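Local coordinates for heme-binding protein A / AI-2 binding protein A (Helicobacter pylori SS1, PDB 6OFQ), which binds short peptides such as Ser-Thr-Ser-Ala in the periplasm and probably hands them to an ABC transporter for import, at residues G30-F35 with L240-V245; F35-D40 with V245-N250; W234-Y239 with F526-L531; E262-T267 with S511-Y516. All coordinates share one frame; numbering follows the deposited sequence.

Interaction 1. Residues G30-F35 with L240-V245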
loop_
_atom_site.group_PDB
_atom_site.type_symbol
_atom_site.label_atom_id
_atom_site.label_comp_id
_atom_site.label_asym_id
_atom_site.label_seq_id
_atom_site.Cartn_x
_atom_site.Cartn_y
_atom_site.Cartn_z
ATOM N N GLY A 30 22.020 -14.194 -12.760
ATOM C CA GLY A 30 23.201 -13.380 -12.500
ATOM C C GLY A 30 22.917 -11.894 -12.711
ATOM O O GLY A 30 22.293 -11.493 -13.726
ATOM N N GLY A 31 23.480 -11.111 -11.812
ATOM C CA GLY A 31 23.600 -9.671 -12.024
ATOM C C GLY A 31 23.097 -8.830 -10.900
ATOM O O GLY A 31 22.557 -9.338 -9.894
ATOM N N VAL A 32 23.347 -7.531 -11.047
ATOM C CA VAL A 32 22.953 -6.516 -10.095
ATOM C C VAL A 32 21.889 -5.625 -10.726
ATOM O O VAL A 32 22.078 -5.043 -11.792
ATOM C CB VAL A 32 24.132 -5.668 -9.594
ATOM C CG1 VAL A 32 23.728 -4.613 -8.579
ATOM C CG2 VAL A 32 25.340 -6.499 -9.217
ATOM N N LEU A 33 20.778 -5.474 -10.010
ATOM C CA LEU A 33 19.725 -4.552 -10.421
ATOM C C LEU A 33 19.761 -3.324 -9.541
ATOM O O LEU A 33 19.793 -3.434 -8.315
ATOM C CB LEU A 33 18.354 -5.220 -10.277
ATOM C CG LEU A 33 17.142 -4.312 -10.516
ATOM C CD1 LEU A 33 16.994 -3.970 -11.977
ATOM C CD2 LEU A 33 15.838 -4.930 -10.030
ATOM N N VAL A 34 19.825 -2.158 -10.174
ATOM C CA VAL A 34 19.752 -0.851 -9.458
ATOM C C VAL A 34 18.367 -0.261 -9.699
ATOM O O VAL A 34 18.056 0.127 -10.835
ATOM C CB VAL A 34 20.861 0.125 -9.861
ATOM C CG1 VAL A 34 20.788 1.341 -8.948
ATOM C CG2 VAL A 34 22.223 -0.511 -9.641
ATOM N N PHE A 35 17.548 -0.244 -8.657
ATOM C CA PHE A 35 16.165 0.250 -8.696
ATOM C C PHE A 35 16.221 1.609 -8.008
ATOM O O PHE A 35 16.860 1.730 -6.962
ATOM C CB PHE A 35 15.324 -0.712 -7.877
ATOM C CG PHE A 35 13.884 -0.365 -7.678
ATOM C CD1 PHE A 35 13.461 0.400 -6.615
ATOM C CD2 PHE A 35 12.895 -0.878 -8.479
ATOM C CE1 PHE A 35 12.112 0.675 -6.421
ATOM C CE2 PHE A 35 11.542 -0.634 -8.289
ATOM C CZ PHE A 35 11.159 0.169 -7.240
ATOM N N LEU A 240 18.592 -12.593 -9.875
ATOM C CA LEU A 240 19.586 -11.587 -9.573
ATOM C C LEU A 240 20.430 -11.932 -8.368
ATOM O O LEU A 240 19.942 -12.494 -7.365
ATOM C CB LEU A 240 18.874 -10.250 -9.303
ATOM C CG LEU A 240 18.221 -9.643 -10.535
ATOM C CD1 LEU A 240 17.148 -8.643 -10.128
ATOM C CD2 LEU A 240 19.235 -8.973 -11.472
ATOM N N ASP A 241 21.694 -11.526 -8.341
ATOM C CA ASP A 241 22.541 -11.697 -7.184
ATOM C C ASP A 241 22.328 -10.612 -6.130
ATOM O O ASP A 241 22.595 -10.832 -4.963
ATOM C CB ASP A 241 24.045 -11.625 -7.589
ATOM C CG ASP A 241 24.414 -12.719 -8.557
ATOM O OD1 ASP A 241 24.021 -13.869 -8.291
ATOM O OD2 ASP A 241 24.892 -12.400 -9.686
ATOM N N LYS A 242 21.983 -9.425 -6.581
ATOM C CA LYS A 242 21.954 -8.262 -5.725
ATOM C C LYS A 242 20.928 -7.260 -6.263
ATOM O O LYS A 242 20.802 -7.083 -7.458
ATOM C CB LYS A 242 23.379 -7.663 -5.658
ATOM C CG LYS A 242 23.556 -6.377 -4.909
ATOM C CD LYS A 242 25.086 -6.163 -4.831
ATOM C CE LYS A 242 25.489 -4.744 -4.578
ATOM N NZ LYS A 242 26.992 -4.724 -4.519
ATOM N N VAL A 243 20.263 -6.543 -5.360
ATOM C CA VAL A 243 19.451 -5.416 -5.706
ATOM C C VAL A 243 19.866 -4.231 -4.834
ATOM O O VAL A 243 19.903 -4.338 -3.614
ATOM C CB VAL A 243 17.938 -5.679 -5.528
ATOM C CG1 VAL A 243 17.131 -4.443 -5.925
ATOM C CG2 VAL A 243 17.507 -6.923 -6.294
ATOM N N VAL A 244 20.160 -3.119 -5.487
ATOM C CA VAL A 244 20.414 -1.853 -4.814
ATOM C C VAL A 244 19.145 -1.029 -5.003
ATOM O O VAL A 244 18.784 -0.682 -6.126
ATOM C CB VAL A 244 21.669 -1.159 -5.341
ATOM C CG1 VAL A 244 21.961 0.063 -4.515
ATOM C CG2 VAL A 244 22.878 -2.050 -5.325
ATOM N N VAL A 245 18.524 -0.660 -3.888
ATOM C CA VAL A 245 17.319 0.153 -3.899
ATOM C C VAL A 245 17.757 1.556 -3.488
ATOM O O VAL A 245 18.028 1.784 -2.299
ATOM C CB VAL A 245 16.240 -0.404 -2.945
ATOM C CG1 VAL A 245 14.993 0.491 -2.941
ATOM C CG2 VAL A 245 15.876 -1.821 -3.337
#

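Interaction 2. Residues F35-D40 with V245-N250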
loop_
_atom_site.group_PDB
_atom_site.type_symbol
_atom_site.label_atom_id
_atom_site.label_comp_id
_atom_site.label_asym_id
_atom_site.label_seq_id
_atom_site.Cartn_x
_atom_site.Cartn_y
_atom_site.Cartn_z
ATOM N N PHE A 35 17.548 -0.244 -8.657
ATOM C CA PHE A 35 16.165 0.250 -8.696
ATOM C C PHE A 35 16.221 1.609 -8.008
ATOM O O PHE A 35 16.860 1.730 -6.962
ATOM C CB PHE A 35 15.324 -0.712 -7.877
ATOM C CG PHE A 35 13.884 -0.365 -7.678
ATOM C CD1 PHE A 35 13.461 0.400 -6.615
ATOM C CD2 PHE A 35 12.895 -0.878 -8.479
ATOM C CE1 PHE A 35 12.112 0.675 -6.421
ATOM C CE2 PHE A 35 11.542 -0.634 -8.289
ATOM C CZ PHE A 35 11.159 0.169 -7.240
ATOM N N ALA A 36 15.509 2.577 -8.546
ATOM C CA ALA A 36 15.449 3.875 -7.889
ATOM C C ALA A 36 13.997 4.303 -7.715
ATOM O O ALA A 36 13.105 4.060 -8.517
ATOM C CB ALA A 36 16.206 4.922 -8.721
ATOM N N ARG A 37 13.808 5.072 -6.643
ATOM C CA ARG A 37 12.516 5.523 -6.195
ATOM C C ARG A 37 12.655 6.807 -5.420
ATOM O O ARG A 37 13.751 7.268 -5.096
ATOM C CB ARG A 37 11.816 4.413 -5.430
ATOM C CG ARG A 37 12.613 3.755 -4.317
ATOM C CD ARG A 37 12.765 4.607 -3.070
ATOM N NE ARG A 37 13.421 3.937 -1.939
ATOM C CZ ARG A 37 12.910 2.999 -1.149
ATOM N NH1 ARG A 37 11.692 2.596 -1.406
ATOM N NH2 ARG A 37 13.616 2.418 -0.226
ATOM N N GLY A 38 11.560 7.478 -5.155
ATOM C CA GLY A 38 11.532 8.832 -4.644
ATOM C C GLY A 38 11.690 9.056 -3.180
ATOM O O GLY A 38 12.170 10.113 -2.777
ATOM N N ALA A 39 11.318 8.114 -2.320
ATOM C CA ALA A 39 11.366 8.241 -0.849
ATOM C C ALA A 39 11.725 6.894 -0.261
ATOM O O ALA A 39 11.246 5.841 -0.688
ATOM C CB ALA A 39 10.042 8.723 -0.335
ATOM N N ASP A 40 12.546 6.977 0.764
ATOM C CA ASP A 40 13.014 5.772 1.461
ATOM C C ASP A 40 11.878 5.085 2.228
ATOM O O ASP A 40 10.879 5.669 2.535
ATOM C CB ASP A 40 14.120 6.179 2.429
ATOM C CG ASP A 40 14.983 5.038 2.925
ATOM O OD1 ASP A 40 14.937 3.915 2.377
ATOM O OD2 ASP A 40 15.709 5.329 3.921
ATOM N N VAL A 245 18.524 -0.660 -3.888
ATOM C CA VAL A 245 17.319 0.153 -3.899
ATOM C C VAL A 245 17.757 1.556 -3.488
ATOM O O VAL A 245 18.028 1.784 -2.299
ATOM C CB VAL A 245 16.240 -0.404 -2.945
ATOM C CG1 VAL A 245 14.993 0.491 -2.941
ATOM C CG2 VAL A 245 15.876 -1.821 -3.337
ATOM N N ARG A 246 17.833 2.449 -4.483
ATOM C CA ARG A 246 18.275 3.808 -4.250
ATOM C C ARG A 246 17.103 4.751 -4.067
ATOM O O ARG A 246 16.050 4.663 -4.706
ATOM C CB ARG A 246 19.094 4.288 -5.446
ATOM C CG ARG A 246 20.436 3.562 -5.575
ATOM C CD ARG A 246 21.471 4.179 -6.521
ATOM N NE ARG A 246 21.709 5.560 -6.133
ATOM C CZ ARG A 246 22.223 6.501 -6.931
ATOM N NH1 ARG A 246 22.623 6.187 -8.135
ATOM N NH2 ARG A 246 22.312 7.768 -6.487
ATOM N N THR A 247 17.325 5.722 -3.189
ATOM C CA THR A 247 16.454 6.880 -3.037
ATOM C C THR A 247 17.023 8.092 -3.739
ATOM O O THR A 247 18.088 8.541 -3.354
ATOM C CB THR A 247 16.162 7.185 -1.566
ATOM O OG1 THR A 247 15.537 6.049 -0.909
ATOM C CG2 THR A 247 15.219 8.372 -1.410
ATOM N N ILE A 248 16.354 8.562 -4.783
ATOM C CA ILE A 248 16.752 9.763 -5.566
ATOM C C ILE A 248 15.483 10.579 -5.607
ATOM O O ILE A 248 14.557 10.327 -6.371
ATOM C CB ILE A 248 17.150 9.370 -7.005
ATOM C CG1 ILE A 248 18.341 8.432 -6.951
ATOM C CG2 ILE A 248 17.474 10.619 -7.840
ATOM C CD1 ILE A 248 18.841 7.936 -8.277
ATOM N N PRO A 249 15.410 11.609 -4.753
ATOM C CA PRO A 249 14.128 12.254 -4.528
ATOM C C PRO A 249 13.568 13.058 -5.668
ATOM O O PRO A 249 12.349 13.070 -5.898
ATOM C CB PRO A 249 14.344 13.145 -3.280
ATOM C CG PRO A 249 15.539 12.565 -2.630
ATOM C CD PRO A 249 16.355 11.857 -3.669
ATOM N N ASN A 250 14.471 13.631 -6.449
ATOM C CA ASN A 250 14.023 14.428 -7.588
ATOM C C ASN A 250 13.751 13.539 -8.790
ATOM O O ASN A 250 14.624 12.797 -9.257
ATOM C CB ASN A 250 15.057 15.522 -7.935
ATOM C CG ASN A 250 14.565 16.389 -9.069
ATOM O OD1 ASN A 250 14.482 16.002 -10.212
ATOM N ND2 ASN A 250 14.189 17.623 -8.737
HETATM O O HOH W 1 16.495 3.436 -0.628
#

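Interaction 3. Residues W234-Y239 with F526-L531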
loop_
_atom_site.group_PDB
_atom_site.type_symbol
_atom_site.label_atom_id
_atom_site.label_comp_id
_atom_site.label_asym_id
_atom_site.label_seq_id
_atom_site.Cartn_x
_atom_site.Cartn_y
_atom_site.Cartn_z
ATOM N N TRP A 234 13.342 -21.176 -0.172
ATOM C CA TRP A 234 12.528 -22.385 -0.384
ATOM C C TRP A 234 11.934 -22.512 -1.767
ATOM O O TRP A 234 11.664 -23.631 -2.211
ATOM C CB TRP A 234 11.407 -22.507 0.648
ATOM C CG TRP A 234 10.472 -21.321 0.678
ATOM C CD1 TRP A 234 10.584 -20.215 1.458
ATOM C CD2 TRP A 234 9.307 -21.142 -0.135
ATOM N NE1 TRP A 234 9.569 -19.341 1.148
ATOM C CE2 TRP A 234 8.769 -19.873 0.174
ATOM C CE3 TRP A 234 8.730 -21.898 -1.157
ATOM C CZ2 TRP A 234 7.627 -19.377 -0.467
ATOM C CZ3 TRP A 234 7.568 -21.408 -1.785
ATOM C CH2 TRP A 234 7.074 -20.132 -1.424
ATOM N N GLY A 235 11.609 -21.428 -2.457
ATOM C CA GLY A 235 11.011 -21.387 -3.765
ATOM C C GLY A 235 12.016 -21.382 -4.893
ATOM O O GLY A 235 13.216 -21.557 -4.656
ATOM N N PRO A 236 11.506 -21.039 -6.080
ATOM C CA PRO A 236 12.392 -20.912 -7.262
ATOM C C PRO A 236 13.393 -19.803 -6.982
ATOM O O PRO A 236 13.002 -18.706 -6.529
ATOM C CB PRO A 236 11.485 -20.508 -8.410
ATOM C CG PRO A 236 10.099 -20.806 -7.940
ATOM C CD PRO A 236 10.106 -20.753 -6.426
ATOM N N LYS A 237 14.673 -20.094 -7.142
ATOM C CA LYS A 237 15.706 -19.136 -6.739
ATOM C C LYS A 237 15.615 -17.827 -7.559
ATOM O O LYS A 237 15.289 -17.876 -8.752
ATOM C CB LYS A 237 17.100 -19.779 -6.821
ATOM C CG LYS A 237 17.277 -21.099 -6.082
ATOM C CD LYS A 237 17.163 -20.914 -4.596
ATOM C CE LYS A 237 17.314 -22.253 -3.862
ATOM N NZ LYS A 237 15.982 -22.908 -3.964
ATOM N N ALA A 238 15.866 -16.713 -6.884
ATOM C CA ALA A 238 15.913 -15.454 -7.605
ATOM C C ALA A 238 16.954 -15.514 -8.711
ATOM O O ALA A 238 18.026 -16.149 -8.575
ATOM C CB ALA A 238 16.265 -14.332 -6.647
ATOM N N TYR A 239 16.743 -14.731 -9.765
ATOM C CA TYR A 239 17.750 -14.631 -10.803
ATOM C C TYR A 239 18.911 -13.738 -10.469
ATOM O O TYR A 239 20.083 -14.026 -10.773
ATOM C CB TYR A 239 17.180 -14.193 -12.131
ATOM C CG TYR A 239 16.093 -15.054 -12.739
ATOM C CD1 TYR A 239 16.359 -16.356 -13.172
ATOM C CD2 TYR A 239 14.835 -14.545 -12.993
ATOM C CE1 TYR A 239 15.364 -17.148 -13.720
ATOM C CE2 TYR A 239 13.868 -15.297 -13.586
ATOM C CZ TYR A 239 14.134 -16.594 -13.991
ATOM O OH TYR A 239 13.185 -17.364 -14.656
ATOM N N PHE A 526 11.427 -8.670 -6.616
ATOM C CA PHE A 526 12.379 -8.747 -7.722
ATOM C C PHE A 526 12.782 -10.160 -8.072
ATOM O O PHE A 526 13.646 -10.333 -8.905
ATOM C CB PHE A 526 13.642 -7.912 -7.384
ATOM C CG PHE A 526 13.324 -6.474 -7.104
ATOM C CD1 PHE A 526 12.684 -5.663 -8.044
ATOM C CD2 PHE A 526 13.625 -5.924 -5.881
ATOM C CE1 PHE A 526 12.270 -4.369 -7.754
ATOM C CE2 PHE A 526 13.283 -4.600 -5.612
ATOM C CZ PHE A 526 12.629 -3.818 -6.544
ATOM N N PHE A 527 12.241 -11.205 -7.441
ATOM C CA PHE A 527 12.641 -12.577 -7.702
ATOM C C PHE A 527 12.522 -13.049 -9.135
ATOM O O PHE A 527 13.220 -14.012 -9.473
ATOM C CB PHE A 527 12.068 -13.557 -6.662
ATOM C CG PHE A 527 10.557 -13.735 -6.573
ATOM C CD1 PHE A 527 9.580 -12.850 -7.043
ATOM C CD2 PHE A 527 10.121 -14.829 -5.863
ATOM C CE1 PHE A 527 8.205 -13.071 -6.838
ATOM C CE2 PHE A 527 8.777 -15.051 -5.621
ATOM C CZ PHE A 527 7.816 -14.187 -6.117
ATOM N N LYS A 528 11.630 -12.469 -9.946
ATOM C CA LYS A 528 11.431 -12.893 -11.354
ATOM C C LYS A 528 12.163 -11.987 -12.314
ATOM O O LYS A 528 12.137 -12.193 -13.512
ATOM C CB LYS A 528 9.951 -12.988 -11.742
ATOM C CG LYS A 528 9.080 -13.707 -10.736
ATOM C CD LYS A 528 9.595 -15.113 -10.431
ATOM C CE LYS A 528 8.699 -15.815 -9.413
ATOM N NZ LYS A 528 9.195 -17.147 -9.033
ATOM N N VAL A 529 12.828 -10.933 -11.802
ATOM C CA VAL A 529 13.490 -9.960 -12.704
ATOM C C VAL A 529 14.857 -10.502 -13.110
ATOM O O VAL A 529 15.560 -11.088 -12.289
ATOM C CB VAL A 529 13.647 -8.591 -11.995
ATOM C CG1 VAL A 529 14.357 -7.583 -12.899
ATOM C CG2 VAL A 529 12.244 -8.083 -11.721
ATOM N N TYR A 530 15.240 -10.309 -14.372
ATOM C CA TYR A 530 16.572 -10.766 -14.778
ATOM C C TYR A 530 17.073 -9.793 -15.811
ATOM O O TYR A 530 16.357 -8.922 -16.348
ATOM C CB TYR A 530 16.544 -12.198 -15.360
ATOM C CG TYR A 530 15.719 -12.405 -16.602
ATOM C CD1 TYR A 530 14.331 -12.607 -16.551
ATOM C CD2 TYR A 530 16.272 -12.304 -17.861
ATOM C CE1 TYR A 530 13.572 -12.771 -17.686
ATOM C CE2 TYR A 530 15.514 -12.494 -18.990
ATOM C CZ TYR A 530 14.157 -12.769 -18.930
ATOM O OH TYR A 530 13.401 -12.989 -20.081
ATOM N N LEU A 531 18.384 -9.916 -16.047
ATOM C CA LEU A 531 19.044 -9.092 -17.051
ATOM C C LEU A 531 19.368 -9.913 -18.287
ATOM O O LEU A 531 19.931 -10.999 -18.181
ATOM C CB LEU A 531 20.327 -8.535 -16.437
ATOM C CG LEU A 531 20.181 -7.806 -15.097
ATOM C CD1 LEU A 531 21.545 -7.235 -14.636
ATOM C CD2 LEU A 531 19.092 -6.741 -15.160
HETATM O O HOH W 2 11.838 -16.793 -8.033
HETATM O O HOH W 3 13.415 -16.626 -10.353
HETATM O O HOH W 4 15.744 -12.003 -9.685
#

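Interaction 4. Residues E262-T267 with S511-Y516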
loop_
_atom_site.group_PDB
_atom_site.type_symbol
_atom_site.label_atom_id
_atom_site.label_comp_id
_atom_site.label_asym_id
_atom_site.label_seq_id
_atom_site.Cartn_x
_atom_site.Cartn_y
_atom_site.Cartn_z
ATOM N N GLU A 262 23.008 4.837 -14.732
ATOM C CA GLU A 262 23.375 4.793 -13.335
ATOM C C GLU A 262 22.359 3.994 -12.527
ATOM O O GLU A 262 22.644 3.394 -11.485
ATOM C CB GLU A 262 23.446 6.258 -12.844
ATOM C CG GLU A 262 23.799 6.490 -11.408
ATOM C CD GLU A 262 23.799 7.961 -11.010
ATOM O OE1 GLU A 262 24.423 8.711 -11.827
ATOM O OE2 GLU A 262 23.140 8.243 -9.965
ATOM N N ILE A 263 21.102 4.133 -12.937
ATOM C CA ILE A 263 20.072 3.242 -12.348
ATOM C C ILE A 263 19.403 2.550 -13.534
ATOM O O ILE A 263 19.558 2.922 -14.700
ATOM C CB ILE A 263 19.049 3.991 -11.460
ATOM C CG1 ILE A 263 18.212 4.986 -12.257
ATOM C CG2 ILE A 263 19.813 4.691 -10.351
ATOM C CD1 ILE A 263 16.821 4.541 -12.514
ATOM N N MET A 264 18.620 1.495 -13.288
ATOM C CA MET A 264 18.159 0.564 -14.312
ATOM C C MET A 264 16.640 0.435 -14.415
ATOM O O MET A 264 16.134 -0.063 -15.418
ATOM C CB MET A 264 18.773 -0.808 -14.116
ATOM C CG MET A 264 20.301 -0.789 -14.119
ATOM S SD MET A 264 21.049 -2.209 -13.313
ATOM C CE MET A 264 20.607 -3.518 -14.399
ATOM N N LEU A 265 15.937 0.800 -13.357
ATOM C CA LEU A 265 14.479 0.614 -13.272
ATOM C C LEU A 265 14.062 1.648 -12.232
ATOM O O LEU A 265 14.696 1.771 -11.187
ATOM C CB LEU A 265 14.158 -0.817 -12.833
ATOM C CG LEU A 265 12.813 -1.217 -12.221
ATOM C CD1 LEU A 265 11.842 -1.152 -13.331
ATOM C CD2 LEU A 265 12.860 -2.658 -11.749
ATOM N N MET A 266 12.976 2.363 -12.490
ATOM C CA MET A 266 12.529 3.403 -11.559
ATOM C C MET A 266 11.018 3.524 -11.467
ATOM O O MET A 266 10.293 3.327 -12.441
ATOM C CB MET A 266 13.120 4.780 -11.845
ATOM C CG MET A 266 12.914 5.168 -13.273
ATOM S SD MET A 266 13.263 6.897 -13.690
ATOM C CE MET A 266 11.882 7.833 -13.021
ATOM N N THR A 267 10.553 3.913 -10.284
ATOM C CA THR A 267 9.154 4.277 -10.113
ATOM C C THR A 267 9.074 5.795 -10.060
ATOM O O THR A 267 10.071 6.516 -9.818
ATOM C CB THR A 267 8.565 3.614 -8.838
ATOM O OG1 THR A 267 9.348 4.018 -7.702
ATOM C CG2 THR A 267 8.534 2.076 -9.067
ATOM N N SER A 511 16.027 -1.574 -21.428
ATOM C CA SER A 511 15.538 -2.712 -22.213
ATOM C C SER A 511 16.067 -4.056 -21.762
ATOM O O SER A 511 15.335 -5.053 -21.850
ATOM C CB SER A 511 15.818 -2.511 -23.704
ATOM O OG SER A 511 17.212 -2.391 -23.913
ATOM N N LYS A 512 17.290 -4.071 -21.214
ATOM C CA LYS A 512 17.879 -5.328 -20.741
ATOM C C LYS A 512 17.181 -5.862 -19.495
ATOM O O LYS A 512 17.380 -7.006 -19.125
ATOM C CB LYS A 512 19.370 -5.178 -20.343
ATOM C CG LYS A 512 19.654 -4.315 -19.115
ATOM C CD LYS A 512 21.084 -4.169 -18.524
ATOM C CE LYS A 512 21.760 -3.067 -19.277
ATOM N NZ LYS A 512 23.202 -2.936 -18.893
ATOM N N VAL A 513 16.425 -5.042 -18.778
ATOM C CA VAL A 513 15.747 -5.503 -17.553
ATOM C C VAL A 513 14.416 -6.160 -17.972
ATOM O O VAL A 513 13.552 -5.496 -18.532
ATOM C CB VAL A 513 15.513 -4.344 -16.556
ATOM C CG1 VAL A 513 14.715 -4.835 -15.345
ATOM C CG2 VAL A 513 16.837 -3.709 -16.150
ATOM N N LYS A 514 14.336 -7.448 -17.682
ATOM C CA LYS A 514 13.190 -8.267 -18.059
ATOM C C LYS A 514 12.545 -8.860 -16.830
ATOM O O LYS A 514 13.170 -8.966 -15.773
ATOM C CB LYS A 514 13.665 -9.471 -18.857
ATOM C CG LYS A 514 14.428 -9.139 -20.125
ATOM C CD LYS A 514 13.610 -8.306 -21.059
ATOM C CE LYS A 514 14.431 -8.064 -22.324
ATOM N NZ LYS A 514 13.501 -7.520 -23.342
ATOM N N GLY A 515 11.263 -9.225 -16.990
ATOM C CA GLY A 515 10.593 -9.961 -15.936
ATOM C C GLY A 515 9.826 -9.119 -14.944
ATOM O O GLY A 515 9.050 -9.696 -14.151
ATOM N N TYR A 516 10.115 -7.834 -14.887
ATOM C CA TYR A 516 9.336 -6.976 -14.006
ATOM C C TYR A 516 7.921 -6.880 -14.570
ATOM O O TYR A 516 7.759 -6.784 -15.784
ATOM C CB TYR A 516 9.962 -5.596 -13.913
ATOM C CG TYR A 516 9.272 -4.635 -12.962
ATOM C CD1 TYR A 516 9.559 -4.677 -11.600
ATOM C CD2 TYR A 516 8.305 -3.753 -13.400
ATOM C CE1 TYR A 516 8.995 -3.779 -10.721
ATOM C CE2 TYR A 516 7.725 -2.853 -12.529
ATOM C CZ TYR A 516 8.030 -2.925 -11.191
ATOM O OH TYR A 516 7.440 -2.046 -10.276
#

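Interaction 1. Residues G30-F35 with L240-V245
Gly31 and Asp241 meet through a flat carboxylate: the Gly31 N-H comes down on OD2 of Asp241 from above the carboxylate plane, 53° out of it, with N to OD2 at 2.9 Å. As for the other flat group, the Phe35 side chain lies beside that of Val245, pointing the same way, and CG1 of the valine approaches ring atom CD1 obliquely at 4.0 Å. The bond to Asp241 is one half of a two-way grip, because Gly31 O takes the Asp241 N-H in return at 2.8 Å and, weakly, that of Lys242. Beyond it the two chains pair as parallel strands. Leu33 N donates to Lys242 O at 3.0 Å, Leu33 O receives Val244 N at 2.9 Å, and Phe35 N reaches Val244 O. On the face carrying Leu33, CD1 of Leu240 touches Leu33 CB at 3.6 Å; on the other face Val32 and Lys242 point the same way, CG1 against CG. Strands 242-247 and 32-37 are the third and fourth of a five-stranded mixed sheet, flanked by strands 224-229 and 265-266. Val56 of helix 52-61 packs on both Phe35 and Val245, while Phe526 brings its ring to Phe35.

Interaction 2. Residues F35-D40 with V245-N250
The C-terminal ends of two neighbouring parallel strands of the five-stranded mixed sheet, Phe35-Arg37 and Val245-Thr247, lie together here in this type II periplasmic binding protein. The short strand ends run 30° apart. Their backbones alternate as parallel strands do: Arg246 N donates to Phe35 O at 2.8 Å, Arg37 N to Arg246 O, and Ile248 N to Arg37 O at 2.9 Å, the last bond before the chains turn off. Pro249 CA then sits 3.4 Å from Gly38 O as a CA-H...O contact.

Arg37 carries the side-chain part. Its CG takes the crowded position between the backbone N and the carbonyl carbon (chi1 51°), and the chain bends again at chi2 (74°). The guanidinium is sandwiched near its rim: Val245 CG1 lies over one face, 3.6 Å from NH2, and Asp40 CA over the opposite one. In the plane, at the edge, a water accepts from NH2 at 3.1 Å; it also bonds to Thr247 OG1 and lies within hydrogen-bonding distance of Val245 O. NH2 forms a salt bridge with Asp40 OD1 at 3.3 Å and NH1 another with Glu53 of helix 52-61, which probably offset the charge. Asp40 OD2 in turn is held by Asp222 N and Trp219 NE1. On the face carrying Ala36, Arg246 makes a salt bridge with Glu262. Ile248 CD1 touches Ala36 CB at 4.0 Å and lies over the centre of the Arg246 guanidinium, 3.8 Å above its plane.

Interaction 3. Residues W234-Y239 with F526-L531
Tyr239 and Tyr530 are brought together by their first torsions: CG of Tyr239 stands anti to its carbonyl carbon (chi1 -58°), whereas CG of Tyr530 is tucked between backbone N and carbonyl carbon (chi1 61°). The side chains run alongside each other, pointing the same way, and the edge of the Tyr530 ring is turned to the face of Tyr239. This is a T-shaped pair with planes at 72° and centroids 5.5 Å apart. Tyr530 CB adds a contact at 3.7 Å to CD2 of Tyr239. At the rim of the Tyr239 ring lie two carbonyls: Lys528 O is 3.6 Å from CE2, and Val529 O lies near the ring plane beside CD2. The face turned from Tyr530 has a water over its centre; that water lies 2.8 Å from both Lys237 O and Phe527 O.

Water carries the remaining polar contacts. A second one accepts a hydrogen bond from Lys528 NZ at 2.8 Å and lies 2.7 Å from Pro236 O. A third donates to Phe526 O and Val529 O and accepts weakly from Tyr239 N. Outside the pair, Tyr239 OH bonds to Glu25 and Arg28. Lys528 curls back, its CE over the centre of the Phe527 ring. The loop before strand 242-247 is thus laid against a type I beta turn, Phe526 to Val529, closed by Val529 N to Phe526 O, which leads into the C-terminal strand 530-531.

Interaction 4. Residues E262-T267 with S511-Y516
Leu265 and Tyr516 make the close-packed end of this contact, their side chains crossing at about a right angle. Leu265 CD1 sits over the centre of one face of the tyrosine ring, 4.3 Å above its plane, while CD2 touches the ring atom CD1 of Tyr516 at 3.9 Å. The second buried meeting is that of Met264 with Val513, again nearly perpendicular. Here a single methyl does the work: Val513 CG2 lies 3.8 Å from Met264 O and 4.0 Å from Met264 CB. A bend at chi3 (67°) also swings Met264 CE to 4.2 Å from Val513 CG2.

Packing thins out toward the exposed Lys512, where only its CD approaches Met264 CE, at 4.2 Å. At the other end Thr267 CG2 stays 4.4 Å from the hydroxyl of Tyr516, whose hydrogen bond goes to Asn524 OD1. The backbones themselves remain apart, with CA atoms of Met264 and Val513 7.3 Å from one another, so the gap is bridged by side chains, with the Met264 carbonyl the backbone atom that joins in. Strand 265-266 is one edge of the five-stranded sheet; Met264, just before it, bonds to Val34, and Leu265 to Ala36, of strand 32-37. Met264 and Met266 also bond to Leu510 and Pro508 at the end of the long strand 497-510, whose Val507 packs on both Leu265 and Tyr516.

Interactions 1 and 2 follow one another along the same parallel pair, strands 32-37 and 242-247, with centres about 15 Å apart and Phe35 and Val245 in common. Interaction 4 is centred about 10 Å from interaction 1, because strand 265-266 borders strand 32-37; the Arg246-Glu262 salt bridge joins it to interaction 2. Interaction 3, about 11 Å from interaction 1, is linked to interaction 4 by pairing of strands 513-514 and 530-531. Along the chain the segments of interactions 1, 2 and 3 alternate; interactions 1 and 2 close before interaction 4 opens, and interaction 4 falls between the segments of interaction 3. Together they gather both chain ends around the five-stranded sheet, consistent with the discontinuous lobe of periplasmic binding proteins.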